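Long-range contacts in probable AP endonuclease (PDB 6KI3), which probably cleaves DNA on the 5' side of abasic sites as a zinc-dependent repair endonuclease and trims mismatched 3' ends as an exonuclease: residues F36-F44 / Q286-K297; T22-A31 / I61-M72. All coordinates share one frame; numbering follows the deposited sequence.

Contact 1. Residues F36-F44 / Q286-K297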
loop_
_atom_site.group_PDB
_atom_site.type_symbol
_atom_site.label_atom_id
_atom_site.label_comp_id
_atom_site.label_asym_id
_atom_site.label_seq_id
_atom_site.Cartn_x
_atom_site.Cartn_y
_atom_site.Cartn_z
ATOM N N PHE A 36 -5.518 -17.446 -9.225
ATOM C CA PHE A 36 -6.367 -17.497 -8.041
ATOM C C PHE A 36 -7.499 -16.481 -8.121
ATOM O O PHE A 36 -8.592 -16.729 -7.599
ATOM C CB PHE A 36 -5.520 -17.266 -6.789
ATOM C CG PHE A 36 -6.321 -17.134 -5.525
ATOM C CD1 PHE A 36 -6.804 -18.255 -4.872
ATOM C CD2 PHE A 36 -6.578 -15.886 -4.982
ATOM C CE1 PHE A 36 -7.536 -18.133 -3.708
ATOM C CE2 PHE A 36 -7.309 -15.758 -3.819
ATOM C CZ PHE A 36 -7.786 -16.883 -3.180
ATOM N N GLY A 37 -7.263 -15.341 -8.771
ATOM C CA GLY A 37 -8.313 -14.343 -8.897
ATOM C C GLY A 37 -9.432 -14.778 -9.823
ATOM O O GLY A 37 -10.605 -14.494 -9.569
ATOM N N GLU A 38 -9.088 -15.471 -10.912
ATOM C CA GLU A 38 -10.111 -15.939 -11.839
ATOM C C GLU A 38 -10.928 -17.081 -11.248
ATOM O O GLU A 38 -12.119 -17.211 -11.553
ATOM C CB GLU A 38 -9.470 -16.376 -13.157
ATOM C CG GLU A 38 -8.786 -15.251 -13.917
ATOM N N GLN A 39 -10.310 -17.912 -10.406
ATOM C CA GLN A 39 -11.028 -19.030 -9.803
ATOM C C GLN A 39 -12.182 -18.541 -8.938
ATOM O O GLN A 39 -13.297 -19.071 -9.005
ATOM C CB GLN A 39 -10.068 -19.884 -8.973
ATOM C CG GLN A 39 -8.999 -20.598 -9.778
ATOM C CD GLN A 39 -8.003 -21.327 -8.897
ATOM O OE1 GLN A 39 -8.257 -21.562 -7.714
ATOM N NE2 GLN A 39 -6.859 -21.688 -9.469
ATOM N N ILE A 40 -11.935 -17.521 -8.121
ATOM C CA ILE A 40 -12.910 -17.090 -7.129
ATOM C C ILE A 40 -13.749 -15.943 -7.678
ATOM O O ILE A 40 -14.538 -15.332 -6.950
ATOM C CB ILE A 40 -12.207 -16.707 -5.817
ATOM C CG1 ILE A 40 -11.149 -15.633 -6.065
ATOM C CG2 ILE A 40 -11.558 -17.934 -5.216
ATOM C CD1 ILE A 40 -11.533 -14.273 -5.558
ATOM N N GLY A 41 -13.587 -15.653 -8.967
ATOM C CA GLY A 41 -14.457 -14.702 -9.630
ATOM C C GLY A 41 -14.219 -13.250 -9.291
ATOM O O GLY A 41 -15.137 -12.437 -9.427
ATOM N N PHE A 42 -13.013 -12.895 -8.850
ATOM C CA PHE A 42 -12.636 -11.507 -8.587
ATOM C C PHE A 42 -11.399 -11.209 -9.421
ATOM O O PHE A 42 -10.266 -11.482 -8.991
ATOM C CB PHE A 42 -12.378 -11.271 -7.101
ATOM C CG PHE A 42 -12.439 -9.826 -6.691
ATOM C CD1 PHE A 42 -11.325 -9.010 -6.806
ATOM C CD2 PHE A 42 -13.608 -9.287 -6.179
ATOM C CE1 PHE A 42 -11.379 -7.682 -6.426
ATOM C CE2 PHE A 42 -13.669 -7.959 -5.796
ATOM C CZ PHE A 42 -12.552 -7.156 -5.921
ATOM N N PRO A 43 -11.565 -10.667 -10.629
ATOM C CA PRO A 43 -10.393 -10.361 -11.461
ATOM C C PRO A 43 -9.519 -9.284 -10.840
ATOM O O PRO A 43 -9.893 -8.107 -10.814
ATOM C CB PRO A 43 -11.014 -9.895 -12.784
ATOM N N PHE A 44 -8.357 -9.685 -10.329
ATOM C CA PHE A 44 -7.454 -8.744 -9.681
ATOM C C PHE A 44 -6.978 -7.689 -10.670
ATOM O O PHE A 44 -6.492 -8.012 -11.757
ATOM C CB PHE A 44 -6.256 -9.484 -9.086
ATOM C CG PHE A 44 -6.608 -10.394 -7.945
ATOM C CD1 PHE A 44 -7.564 -10.024 -7.014
ATOM C CD2 PHE A 44 -5.986 -11.624 -7.807
ATOM C CE1 PHE A 44 -7.888 -10.861 -5.962
ATOM C CE2 PHE A 44 -6.303 -12.465 -6.757
ATOM C CZ PHE A 44 -7.257 -12.084 -5.835
ATOM N N GLN A 286 -5.338 -18.286 1.229
ATOM C CA GLN A 286 -6.344 -18.283 0.173
ATOM C C GLN A 286 -7.754 -18.310 0.749
ATOM O O GLN A 286 -8.649 -17.635 0.229
ATOM C CB GLN A 286 -6.109 -19.461 -0.772
ATOM C CG GLN A 286 -4.803 -19.354 -1.546
ATOM C CD GLN A 286 -4.640 -20.442 -2.586
ATOM O OE1 GLN A 286 -5.578 -20.771 -3.312
ATOM N NE2 GLN A 286 -3.442 -21.008 -2.666
ATOM N N THR A 287 -7.970 -19.066 1.828
ATOM C CA THR A 287 -9.284 -19.067 2.465
ATOM C C THR A 287 -9.636 -17.684 3.000
ATOM O O THR A 287 -10.786 -17.241 2.893
ATOM C CB THR A 287 -9.328 -20.100 3.593
ATOM O OG1 THR A 287 -8.916 -21.379 3.092
ATOM C CG2 THR A 287 -10.740 -20.216 4.153
ATOM N N ALA A 288 -8.653 -16.981 3.567
ATOM C CA ALA A 288 -8.914 -15.652 4.112
ATOM C C ALA A 288 -9.237 -14.652 3.008
ATOM O O ALA A 288 -10.163 -13.844 3.147
ATOM C CB ALA A 288 -7.716 -15.178 4.933
ATOM N N LEU A 289 -8.489 -14.692 1.902
ATOM C CA LEU A 289 -8.701 -13.722 0.834
ATOM C C LEU A 289 -9.997 -13.984 0.078
ATOM O O LEU A 289 -10.658 -13.034 -0.357
ATOM C CB LEU A 289 -7.513 -13.727 -0.126
ATOM C CG LEU A 289 -6.169 -13.345 0.493
ATOM C CD1 LEU A 289 -5.033 -13.739 -0.430
ATOM C CD2 LEU A 289 -6.122 -11.859 0.796
ATOM N N THR A 290 -10.378 -15.253 -0.086
ATOM C CA THR A 290 -11.660 -15.558 -0.716
ATOM C C THR A 290 -12.815 -14.948 0.066
ATOM O O THR A 290 -13.784 -14.457 -0.523
ATOM C CB THR A 290 -11.842 -17.069 -0.835
ATOM O OG1 THR A 290 -11.606 -17.683 0.437
ATOM C CG2 THR A 290 -10.872 -17.626 -1.839
ATOM N N ALA A 291 -12.728 -14.969 1.397
ATOM C CA ALA A 291 -13.757 -14.334 2.211
ATOM C C ALA A 291 -13.736 -12.821 2.043
ATOM O O ALA A 291 -14.793 -12.183 1.962
ATOM C CB ALA A 291 -13.573 -14.716 3.680
ATOM N N GLU A 292 -12.541 -12.229 1.975
ATOM C CA GLU A 292 -12.439 -10.775 1.910
ATOM C C GLU A 292 -12.852 -10.241 0.544
ATOM O O GLU A 292 -13.465 -9.171 0.452
ATOM C CB GLU A 292 -11.017 -10.333 2.250
ATOM C CG GLU A 292 -10.612 -10.599 3.689
ATOM C CD GLU A 292 -9.209 -10.115 3.998
ATOM O OE1 GLU A 292 -8.288 -10.957 4.053
ATOM O OE2 GLU A 292 -9.026 -8.894 4.186
ATOM N N PHE A 293 -12.529 -10.965 -0.530
ATOM C CA PHE A 293 -12.822 -10.455 -1.865
ATOM C C PHE A 293 -14.262 -10.721 -2.286
ATOM O O PHE A 293 -14.813 -9.966 -3.095
ATOM C CB PHE A 293 -11.843 -11.042 -2.884
ATOM C CG PHE A 293 -10.472 -10.425 -2.823
ATOM C CD1 PHE A 293 -10.272 -9.114 -3.224
ATOM C CD2 PHE A 293 -9.386 -11.151 -2.367
ATOM C CE1 PHE A 293 -9.016 -8.539 -3.169
ATOM C CE2 PHE A 293 -8.128 -10.583 -2.309
ATOM C CZ PHE A 293 -7.943 -9.276 -2.711
ATOM N N THR A 294 -14.889 -11.777 -1.761
ATOM C CA THR A 294 -16.321 -11.953 -1.984
ATOM C C THR A 294 -17.120 -10.885 -1.247
ATOM O O THR A 294 -18.113 -10.370 -1.774
ATOM C CB THR A 294 -16.765 -13.350 -1.549
ATOM O OG1 THR A 294 -16.250 -13.637 -0.243
ATOM C CG2 THR A 294 -16.270 -14.402 -2.535
ATOM N N THR A 295 -16.699 -10.539 -0.027
ATOM C CA THR A 295 -17.322 -9.427 0.683
ATOM C C THR A 295 -17.080 -8.113 -0.048
ATOM O O THR A 295 -17.978 -7.268 -0.139
ATOM C CB THR A 295 -16.790 -9.352 2.116
ATOM O OG1 THR A 295 -17.075 -10.580 2.797
ATOM C CG2 THR A 295 -17.439 -8.199 2.871
ATOM N N LEU A 296 -15.868 -7.923 -0.578
ATOM C CA LEU A 296 -15.600 -6.751 -1.404
ATOM C C LEU A 296 -16.481 -6.745 -2.646
ATOM O O LEU A 296 -17.017 -5.700 -3.030
ATOM C CB LEU A 296 -14.123 -6.706 -1.791
ATOM C CG LEU A 296 -13.176 -6.005 -0.816
ATOM C CD1 LEU A 296 -11.729 -6.245 -1.213
ATOM C CD2 LEU A 296 -13.478 -4.516 -0.764
ATOM N N LYS A 297 -16.649 -7.908 -3.282
ATOM C CA LYS A 297 -17.508 -7.991 -4.458
ATOM C C LYS A 297 -18.954 -7.649 -4.119
ATOM O O LYS A 297 -19.681 -7.115 -4.965
ATOM C CB LYS A 297 -17.415 -9.388 -5.075
ATOM C CG LYS A 297 -18.139 -9.539 -6.405
ATOM C CD LYS A 297 -17.844 -10.888 -7.040
ATOM C CE LYS A 297 -18.151 -12.030 -6.082
ATOM N NZ LYS A 297 -17.875 -13.359 -6.695
#
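F42 and F44 close on the ring of F293 and form an aromatic cluster, which together with F36 makes the tightly packed part of this contact. F44 brings its edge to the F293 face, with CE1 over the ring centre and 3.6 Å from F293 CZ; the planes stand 58° apart. F42 meets the same ring obliquely at 43°, and over one F42 face lies F293 CD1, 3.7 Å from F42 CE1. A chi1 of -161° swings the F42 ring away from its own backbone N and along the next turn of helix 282-300, where F42 CE2 lies 4.2 Å from L296 CB. Phenylalanine suits all three places, being broad, flat and without polar atoms to satisfy in a largely apolar setting.

Nearer the start of the two segments, buried F36 packs across T290, whose methyl CG2 sits 3.4 Å from F36 CZ. The same methyl touches I40 CG2 at 3.5 Å, while the T290 hydroxyl is turned back to its own helix. F36 CD1 lies 3.2 Å from Q286 OE1, the amide plane nearly perpendicular to the ring.

The flank of G41, K297 and the I40 carbonyl is looser. Helix 25-39 ends in a Schellman motif, with F42 N bonded to G37 O and a weak bond from G41 N to E38 O; G41 is the C-prime residue, at a positive phi that glycine adopts easily. Past this exposed turn K297 bends at chi3 and carries NZ to 3.9 Å from I40 O, a loose approach suited to a long, flexible, charged chain at the partly exposed border.

Inward, F293 and L296 rest on strands 6-10 and 272-275 of the TIM barrel, F42 touches F7, and W16 of helix 13-16 meets F36 edge-to-face; the contact joins helix 25-39 to helix 282-300, the chain's last.

Contact 2. Residues T22-A31 / I61-M72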
loop_
_atom_site.group_PDB
_atom_site.type_symbol
_atom_site.label_atom_id
_atom_site.label_comp_id
_atom_site.label_asym_id
_atom_site.label_seq_id
_atom_site.Cartn_x
_atom_site.Cartn_y
_atom_site.Cartn_z
ATOM N N THR A 22 13.166 -20.736 -10.229
ATOM C CA THR A 22 14.481 -20.349 -10.732
ATOM C C THR A 22 14.631 -18.842 -10.897
ATOM O O THR A 22 14.793 -18.111 -9.916
ATOM C CB THR A 22 14.774 -21.044 -12.067
ATOM O OG1 THR A 22 14.026 -20.414 -13.116
ATOM C CG2 THR A 22 14.401 -22.519 -11.999
ATOM N N THR A 23 14.566 -18.373 -12.142
ATOM C CA THR A 23 14.952 -17.014 -12.492
ATOM C C THR A 23 13.774 -16.061 -12.659
ATOM O O THR A 23 13.997 -14.860 -12.843
ATOM C CB THR A 23 15.773 -17.027 -13.788
ATOM O OG1 THR A 23 16.141 -15.689 -14.138
ATOM C CG2 THR A 23 14.961 -17.642 -14.923
ATOM N N THR A 24 12.540 -16.553 -12.603
ATOM C CA THR A 24 11.349 -15.741 -12.848
ATOM C C THR A 24 10.325 -15.940 -11.737
ATOM O O THR A 24 9.140 -16.171 -11.983
ATOM C CB THR A 24 10.726 -16.082 -14.200
ATOM O OG1 THR A 24 10.389 -17.476 -14.230
ATOM C CG2 THR A 24 11.695 -15.777 -15.335
ATOM N N CYS A 25 10.770 -15.830 -10.484
ATOM C CA CYS A 25 9.915 -16.212 -9.363
ATOM C C CYS A 25 8.822 -15.184 -9.085
ATOM O O CYS A 25 7.705 -15.558 -8.710
ATOM C CB CYS A 25 10.768 -16.441 -8.117
ATOM S SG CYS A 25 11.845 -17.881 -8.261
ATOM N N ILE A 26 9.115 -13.893 -9.253
ATOM C CA ILE A 26 8.106 -12.872 -8.977
ATOM C C ILE A 26 6.979 -12.946 -10.000
ATOM O O ILE A 26 5.795 -12.945 -9.644
ATOM C CB ILE A 26 8.744 -11.471 -8.945
ATOM C CG1 ILE A 26 9.821 -11.399 -7.861
ATOM C CG2 ILE A 26 7.674 -10.409 -8.717
ATOM C CD1 ILE A 26 10.502 -10.050 -7.769
ATOM N N THR A 27 7.333 -13.008 -11.286
ATOM C CA THR A 27 6.319 -13.116 -12.330
ATOM C C THR A 27 5.540 -14.419 -12.209
ATOM O O THR A 27 4.324 -14.447 -12.434
ATOM C CB THR A 27 6.973 -13.010 -13.709
ATOM O OG1 THR A 27 7.852 -11.880 -13.738
ATOM C CG2 THR A 27 5.915 -12.848 -14.788
ATOM N N ASN A 28 6.226 -15.510 -11.859
ATOM C CA ASN A 28 5.542 -16.782 -11.642
ATOM C C ASN A 28 4.539 -16.680 -10.500
ATOM O O ASN A 28 3.423 -17.204 -10.594
ATOM C CB ASN A 28 6.563 -17.885 -11.362
ATOM C CG ASN A 28 5.924 -19.163 -10.852
ATOM O OD1 ASN A 28 5.861 -19.398 -9.645
ATOM N ND2 ASN A 28 5.453 -20.000 -11.769
ATOM N N SER A 29 4.919 -16.005 -9.412
ATOM C CA SER A 29 4.004 -15.835 -8.289
ATOM C C SER A 29 2.793 -15.002 -8.687
ATOM O O SER A 29 1.659 -15.320 -8.310
ATOM C CB SER A 29 4.736 -15.190 -7.111
ATOM O OG SER A 29 5.211 -13.899 -7.453
ATOM N N ILE A 30 3.015 -13.931 -9.453
ATOM C CA ILE A 30 1.906 -13.103 -9.916
ATOM C C ILE A 30 1.008 -13.895 -10.859
ATOM O O ILE A 30 -0.220 -13.732 -10.853
ATOM C CB ILE A 30 2.447 -11.820 -10.573
ATOM C CG1 ILE A 30 3.059 -10.907 -9.509
ATOM C CG2 ILE A 30 1.354 -11.091 -11.343
ATOM C CD1 ILE A 30 3.680 -9.652 -10.065
ATOM N N ALA A 31 1.598 -14.773 -11.672
ATOM C CA ALA A 31 0.802 -15.621 -12.554
ATOM C C ALA A 31 -0.144 -16.507 -11.752
ATOM O O ALA A 31 -1.333 -16.617 -12.073
ATOM C CB ALA A 31 1.719 -16.468 -13.435
ATOM N N ILE A 61 14.841 -9.082 -7.511
ATOM C CA ILE A 61 14.382 -9.434 -8.849
ATOM C C ILE A 61 15.573 -9.591 -9.787
ATOM O O ILE A 61 16.548 -8.829 -9.727
ATOM C CB ILE A 61 13.383 -8.380 -9.360
ATOM C CG1 ILE A 61 12.755 -8.822 -10.683
ATOM C CG2 ILE A 61 14.047 -7.015 -9.492
ATOM C CD1 ILE A 61 11.547 -8.002 -11.078
ATOM N N GLN A 62 15.499 -10.595 -10.656
ATOM C CA GLN A 62 16.575 -10.923 -11.580
ATOM C C GLN A 62 16.182 -10.562 -13.013
ATOM O O GLN A 62 15.046 -10.179 -13.296
ATOM C CB GLN A 62 16.947 -12.407 -11.462
ATOM C CG GLN A 62 16.991 -12.914 -10.021
ATOM C CD GLN A 62 18.169 -13.831 -9.750
ATOM O OE1 GLN A 62 19.232 -13.383 -9.295
ATOM N NE2 GLN A 62 17.990 -15.121 -10.028
ATOM N N GLU A 63 17.153 -10.699 -13.924
ATOM C CA GLU A 63 17.000 -10.175 -15.281
ATOM C C GLU A 63 15.819 -10.812 -16.004
ATOM O O GLU A 63 14.939 -10.108 -16.512
ATOM C CB GLU A 63 18.292 -10.384 -16.072
ATOM N N ASP A 64 15.793 -12.147 -16.078
ATOM C CA ASP A 64 14.679 -12.823 -16.740
ATOM C C ASP A 64 13.352 -12.462 -16.087
ATOM O O ASP A 64 12.328 -12.331 -16.769
ATOM C CB ASP A 64 14.886 -14.337 -16.717
ATOM C CG ASP A 64 16.115 -14.772 -17.488
ATOM O OD1 ASP A 64 16.560 -14.021 -18.382
ATOM O OD2 ASP A 64 16.633 -15.871 -17.201
ATOM N N ASP A 65 13.353 -12.294 -14.763
ATOM C CA ASP A 65 12.142 -11.878 -14.067
ATOM C C ASP A 65 11.716 -10.481 -14.498
ATOM O O ASP A 65 10.520 -10.210 -14.660
ATOM C CB ASP A 65 12.368 -11.930 -12.557
ATOM C CG ASP A 65 11.155 -12.428 -11.803
ATOM O OD1 ASP A 65 10.083 -12.574 -12.426
ATOM O OD2 ASP A 65 11.275 -12.673 -10.584
ATOM N N LYS A 66 12.683 -9.582 -14.701
ATOM C CA LYS A 66 12.360 -8.213 -15.089
ATOM C C LYS A 66 11.721 -8.162 -16.473
ATOM O O LYS A 66 10.834 -7.337 -16.721
ATOM C CB LYS A 66 13.620 -7.347 -15.042
ATOM C CG LYS A 66 14.190 -7.177 -13.643
ATOM C CD LYS A 66 15.597 -6.600 -13.666
ATOM C CE LYS A 66 15.600 -5.148 -14.114
ATOM N NZ LYS A 66 16.902 -4.490 -13.821
ATOM N N VAL A 67 12.155 -9.033 -17.384
ATOM C CA VAL A 67 11.588 -9.039 -18.729
ATOM C C VAL A 67 10.200 -9.667 -18.725
ATOM O O VAL A 67 9.268 -9.153 -19.356
ATOM C CB VAL A 67 12.537 -9.762 -19.703
ATOM C CG1 VAL A 67 11.919 -9.837 -21.093
ATOM C CG2 VAL A 67 13.882 -9.056 -19.750
ATOM N N GLU A 68 10.036 -10.785 -18.013
ATOM C CA GLU A 68 8.732 -11.440 -17.965
ATOM C C GLU A 68 7.717 -10.622 -17.178
ATOM O O GLU A 68 6.524 -10.642 -17.505
ATOM C CB GLU A 68 8.870 -12.840 -17.366
ATOM C CG GLU A 68 9.708 -13.794 -18.205
ATOM C CD GLU A 68 9.134 -14.008 -19.593
ATOM O OE1 GLU A 68 7.991 -14.503 -19.697
ATOM O OE2 GLU A 68 9.822 -13.677 -20.581
ATOM N N LEU A 69 8.162 -9.899 -16.146
ATOM C CA LEU A 69 7.230 -9.113 -15.344
ATOM C C LEU A 69 6.593 -8.001 -16.166
ATOM O O LEU A 69 5.400 -7.713 -16.014
ATOM C CB LEU A 69 7.943 -8.535 -14.121
ATOM C CG LEU A 69 7.094 -7.681 -13.181
ATOM C CD1 LEU A 69 5.869 -8.453 -12.722
ATOM C CD2 LEU A 69 7.919 -7.222 -11.990
ATOM N N LEU A 70 7.373 -7.366 -17.046
ATOM C CA LEU A 70 6.816 -6.326 -17.905
ATOM C C LEU A 70 5.772 -6.896 -18.856
ATOM O O LEU A 70 4.710 -6.295 -19.056
ATOM C CB LEU A 70 7.932 -5.637 -18.689
ATOM C CG LEU A 70 7.482 -4.534 -19.646
ATOM C CD1 LEU A 70 6.919 -3.355 -18.869
ATOM C CD2 LEU A 70 8.631 -4.096 -20.541
ATOM N N LYS A 71 6.058 -8.056 -19.453
ATOM C CA LYS A 71 5.083 -8.699 -20.327
ATOM C C LYS A 71 3.833 -9.100 -19.554
ATOM O O LYS A 71 2.710 -8.929 -20.042
ATOM C CB LYS A 71 5.711 -9.919 -21.001
ATOM C CG LYS A 71 6.840 -9.587 -21.964
ATOM C CD LYS A 71 7.741 -10.793 -22.192
ATOM C CE LYS A 71 6.947 -12.002 -22.653
ATOM N NZ LYS A 71 7.807 -13.212 -22.769
ATOM N N MET A 72 4.011 -9.636 -18.344
ATOM C CA MET A 72 2.869 -10.017 -17.520
ATOM C C MET A 72 2.011 -8.808 -17.168
ATOM O O MET A 72 0.778 -8.874 -17.222
ATOM C CB MET A 72 3.354 -10.713 -16.248
ATOM C CG MET A 72 2.266 -10.966 -15.219
ATOM S SD MET A 72 1.129 -12.272 -15.716
ATOM C CE MET A 72 2.236 -13.676 -15.757
HETATM O O HOH W 1 18.081 -13.547 -15.052
#
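Chi1 of T27, -49°, sets OG1 beside its backbone N, and chi1 of D65, -142°, swings the carboxylate beneath the first turn of helix 25-39. Each carboxylate oxygen takes a fairly straight backbone N-H bond on its syn lone pair: I26 N reaches D65 OD2 at 2.8 Å and T27 N reaches D65 OD1 at 3.0 Å. T27 OG1 also donates to D65 OD1, at 2.7 Å and nearly in line with its C-O bond, so three bonds fix this buried acid. D65 thus serves N-H groups of the first turn, where the T24 side chain makes no capping bond, and the helix start would probably favour its negative charge.

T27 is a knob among D65, E68, L69 and M72; its methyl CG2 lies 3.6 Å from M72 CB. The I30 and L69 side chains cross at about a right angle, I30 CD1 3.6 Å from L69 CD1, and flexible M72, bent at chi2 and chi3, brings CE to 3.7 Å from A31 CB.

The axes of segments 25-31 and 63-72 come within 8.4 Å at 33°; both are consecutive outer helices of the TIM barrel. C25 is tied to C21 by a disulfide, and I61 and L69 lean on helix 96-112.

Contacts 1 and 2 share helix 25-39: contact 2 grips its first turns and contact 1 its last turn and the loop beyond, with centres 23 Å apart. Helix 63-76 and helix 282-300 therefore flank one helix, and together the contacts link the last helix of the chain to the early ones around the barrel. Neither contact includes a zinc ligand. In contact 1 the L289 side chain lies about 8 Å from that of the zinc ligand E276, and in contact 2 the I26 side chain lies about 11 Å from that of the zinc ligand H83. The bound DNA comes closer to contact 2, about 5 Å at the nearest atom, than to contact 1, about 10 Å.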